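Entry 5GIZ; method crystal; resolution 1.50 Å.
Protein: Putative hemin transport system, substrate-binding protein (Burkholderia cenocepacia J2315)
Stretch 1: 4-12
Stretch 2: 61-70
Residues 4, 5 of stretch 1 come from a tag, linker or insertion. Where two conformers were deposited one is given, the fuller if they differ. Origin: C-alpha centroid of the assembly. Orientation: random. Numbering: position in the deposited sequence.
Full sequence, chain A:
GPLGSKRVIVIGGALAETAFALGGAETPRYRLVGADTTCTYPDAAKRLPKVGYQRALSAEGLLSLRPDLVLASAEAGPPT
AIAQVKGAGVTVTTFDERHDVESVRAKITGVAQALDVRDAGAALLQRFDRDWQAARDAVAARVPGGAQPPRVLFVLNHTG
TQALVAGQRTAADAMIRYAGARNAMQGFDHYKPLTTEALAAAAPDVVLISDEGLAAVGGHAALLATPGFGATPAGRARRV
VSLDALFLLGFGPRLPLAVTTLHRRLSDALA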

# COMPACT_ATOMS: atom_id res chain seq x y z
N GLY A 4 8.05 25.67 17.99
CA GLY A 4 9.29 25.41 17.28
C GLY A 4 9.17 24.10 16.49
O GLY A 4 8.09 23.73 16.03
N SER A 5 10.30 23.42 16.35
CA SER A 5 10.35 22.12 15.69
C SER A 5 9.50 21.09 16.43
O SER A 5 9.50 21.06 17.65
N LYS A 6 8.75 20.29 15.68
CA LYS A 6 7.85 19.32 16.24
C LYS A 6 8.42 17.92 16.10
O LYS A 6 8.93 17.51 15.06
N ARG A 7 8.29 17.14 17.17
CA ARG A 7 8.54 15.69 17.11
C ARG A 7 7.28 15.02 16.56
O ARG A 7 6.19 15.21 17.09
N VAL A 8 7.44 14.29 15.44
CA VAL A 8 6.34 13.69 14.74
C VAL A 8 6.42 12.17 14.75
O VAL A 8 7.47 11.60 14.48
N ILE A 9 5.30 11.50 14.99
CA ILE A 9 5.13 10.08 14.79
C ILE A 9 4.17 9.84 13.63
O ILE A 9 3.17 10.54 13.50
N VAL A 10 4.48 8.84 12.80
CA VAL A 10 3.66 8.59 11.62
C VAL A 10 3.20 7.13 11.66
O VAL A 10 4.01 6.23 11.90
N ILE A 11 1.93 6.92 11.42
CA ILE A 11 1.30 5.60 11.41
C ILE A 11 0.79 5.37 10.02
O ILE A 11 -0.14 6.04 9.62
N GLY A 12 1.35 4.38 9.32
CA GLY A 12 0.96 4.03 7.99
C GLY A 12 2.11 4.26 7.03
O GLY A 12 2.59 5.37 6.83
N GLY A 61 4.00 3.16 24.50
CA GLY A 61 5.23 3.21 23.72
C GLY A 61 5.31 4.44 22.85
O GLY A 61 6.34 5.13 22.79
N LEU A 62 4.22 4.70 22.18
CA LEU A 62 4.10 5.89 21.35
C LEU A 62 4.32 7.16 22.16
O LEU A 62 5.15 8.02 21.82
N LEU A 63 3.63 7.27 23.29
CA LEU A 63 3.80 8.47 24.13
C LEU A 63 5.16 8.59 24.71
O LEU A 63 5.62 9.70 24.99
N SER A 64 5.85 7.48 24.94
CA SER A 64 7.20 7.55 25.49
C SER A 64 8.19 8.24 24.54
O SER A 64 9.26 8.68 24.98
N LEU A 65 7.82 8.35 23.27
CA LEU A 65 8.62 9.06 22.33
C LEU A 65 8.33 10.56 22.29
O LEU A 65 8.88 11.30 21.45
N ARG A 66 7.50 11.03 23.22
CA ARG A 66 7.21 12.47 23.35
C ARG A 66 6.80 13.17 22.06
O ARG A 66 7.37 14.17 21.67
N PRO A 67 5.78 12.65 21.38
CA PRO A 67 5.38 13.34 20.15
C PRO A 67 4.69 14.65 20.42
O PRO A 67 3.98 14.78 21.41
N ASP A 68 4.84 15.60 19.50
CA ASP A 68 3.99 16.77 19.42
C ASP A 68 2.82 16.56 18.46
O ASP A 68 1.79 17.24 18.56
N LEU A 69 3.01 15.64 17.51
CA LEU A 69 2.00 15.39 16.47
C LEU A 69 2.10 13.96 16.00
O LEU A 69 3.18 13.46 15.86
N VAL A 70 0.96 13.34 15.72
CA VAL A 70 0.85 12.04 15.12
C VAL A 70 0.05 12.20 13.82
O VAL A 70 -1.06 12.72 13.84

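Ile9 forms the apolar centre of the contact between the strand of residues 6-11 and the segment that runs from a helix, through a turn, into a parallel strand at Leu69 and Val70. Its CA-to-CB bond points to the sheet face it shares with Val70, but chi1 m and chi2 t extend the chain so that its end comes nearer the other stretch. There CD1 of Ile9 meets CD2 of Leu62 at 3.8 Å, CB of Leu65 at 3.9 Å and CB of Pro67 at 3.8 Å, so a single methyl group touches helical Leu62 and the turn together. Leu62 (t, t) starts out sideways and also brings its end closer. Nearer the root of Ile9, its CB lies 4.3 Å from CG2 of Val70 (t). Ile11, with chi1 and chi2 both m, points toward the second stretch and extends this apolar patch: its CG1 is 4.1 Å from CG1 of Val70, and its CD1 reaches CD1 of Leu62 at 4.4 Å. Val10 (t) points away and makes no contact.

On the face of Val8 and Leu69 the packing is looser. Val8 (t) and Leu69 (t, p) approach through CG2 of Val8 and CD2 of Leu69, 4.4 Å apart. The backbone sets this register: N of Ile9 donates to O of Leu69 at 3.0 Å, and O of Arg7 accepts from N of Leu69 at 3.2 Å and from N of Asp68 at 2.8 Å.

Toward the polar edge, Asp68 (chi1 m) points toward the first strand, and its OD2 accepts a hydrogen bond from N of Arg7 at 2.8 Å. With the Asp68 N to Arg7 O bond, this ties both backbone polar groups of Arg7 to one residue. CB of Lys6 passes 4.0 Å from OD2 of Asp68.

Arg7 (m, t, p) leaves its backbone sideways and carries its guanidinium to the turn. Both NE of Arg7, at 3.0 Å, and NH2 of Arg7, at 2.8 Å, donate to O of Leu65, which sits at the edge of the guanidinium near its plane; a weak bond joins NE of Arg7 to O of Arg66 at 3.3 Å. The guanidinium of Arg66 (m, t, m) stacks on that of Arg7, with planes at 27°. This brings like charges close, NH1 of Arg7 lying 3.7 Å from NH2 of Arg66, while the same Arg7 guanidinium keeps its hydrogen bonds to O of Leu65. Tag residue Ser5 (t) points away.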

# COMPACT_ATOMS: atom_id res chain seq x y z
CB SER A 5 11.77 21.60 15.66
OG SER A 5 11.78 20.28 15.14
CB LYS A 6 6.52 19.35 15.49
CG LYS A 6 5.77 20.64 15.75
CD LYS A 6 4.39 20.56 15.19
CE LYS A 6 3.61 21.78 15.60
NZ LYS A 6 2.47 22.00 14.67
CB ARG A 7 8.83 15.11 18.50
CG ARG A 7 10.14 15.62 19.09
CD ARG A 7 10.36 15.15 20.52
NE ARG A 7 10.45 13.71 20.64
CZ ARG A 7 11.53 13.00 20.37
NH1 ARG A 7 12.66 13.60 19.98
NH2 ARG A 7 11.49 11.68 20.49
CB VAL A 8 6.28 14.24 13.30
CG1 VAL A 8 5.12 13.63 12.54
CG2 VAL A 8 6.21 15.75 13.29
CB ILE A 9 4.70 9.38 16.09
CG1 ILE A 9 5.85 9.47 17.10
CG2 ILE A 9 4.21 7.94 15.83
CD1 ILE A 9 5.50 8.95 18.47
CB VAL A 10 4.43 8.91 10.33
CG1 VAL A 10 3.54 8.71 9.10
CG2 VAL A 10 5.00 10.32 10.38
CB ILE A 11 0.17 5.44 12.45
CG1 ILE A 11 0.57 5.92 13.86
CG2 ILE A 11 -0.29 4.00 12.38
CD1 ILE A 11 1.77 5.29 14.44
CB LEU A 62 2.74 5.82 20.64
CG LEU A 62 2.49 6.86 19.55
CD1 LEU A 62 1.33 6.41 18.65
CD2 LEU A 62 2.16 8.24 20.13
CB LEU A 63 2.73 8.54 25.25
CG LEU A 63 1.33 8.78 24.71
CD1 LEU A 63 0.28 8.48 25.77
CD2 LEU A 63 1.18 10.18 24.15
CB SER A 64 7.72 6.16 25.85
OG SER A 64 8.20 5.43 24.74
CB LEU A 65 8.50 8.43 20.94
CG LEU A 65 8.90 6.98 20.83
CD1 LEU A 65 8.64 6.48 19.42
CD2 LEU A 65 10.36 6.81 21.23
CB ARG A 66 8.40 13.17 23.98
CG ARG A 66 8.78 12.57 25.31
CD ARG A 66 10.00 13.22 25.96
NE ARG A 66 11.17 12.91 25.18
CZ ARG A 66 11.77 13.72 24.32
NH1 ARG A 66 11.36 14.96 24.18
NH2 ARG A 66 12.78 13.26 23.62
CB PRO A 67 4.33 12.39 19.55
CG PRO A 67 3.76 11.68 20.76
CD PRO A 67 4.96 11.44 21.63
CB ASP A 68 4.80 17.96 18.90
CG ASP A 68 5.91 18.34 19.82
OD1 ASP A 68 5.68 18.43 21.08
OD2 ASP A 68 7.08 18.44 19.39
CB LEU A 69 2.29 16.34 15.32
CG LEU A 69 1.49 16.20 14.03
CD1 LEU A 69 0.01 16.46 14.26
CD2 LEU A 69 2.04 17.14 12.95
CB VAL A 70 0.12 11.02 16.05
CG1 VAL A 70 -0.14 9.72 15.33
CG2 VAL A 70 0.87 10.82 17.37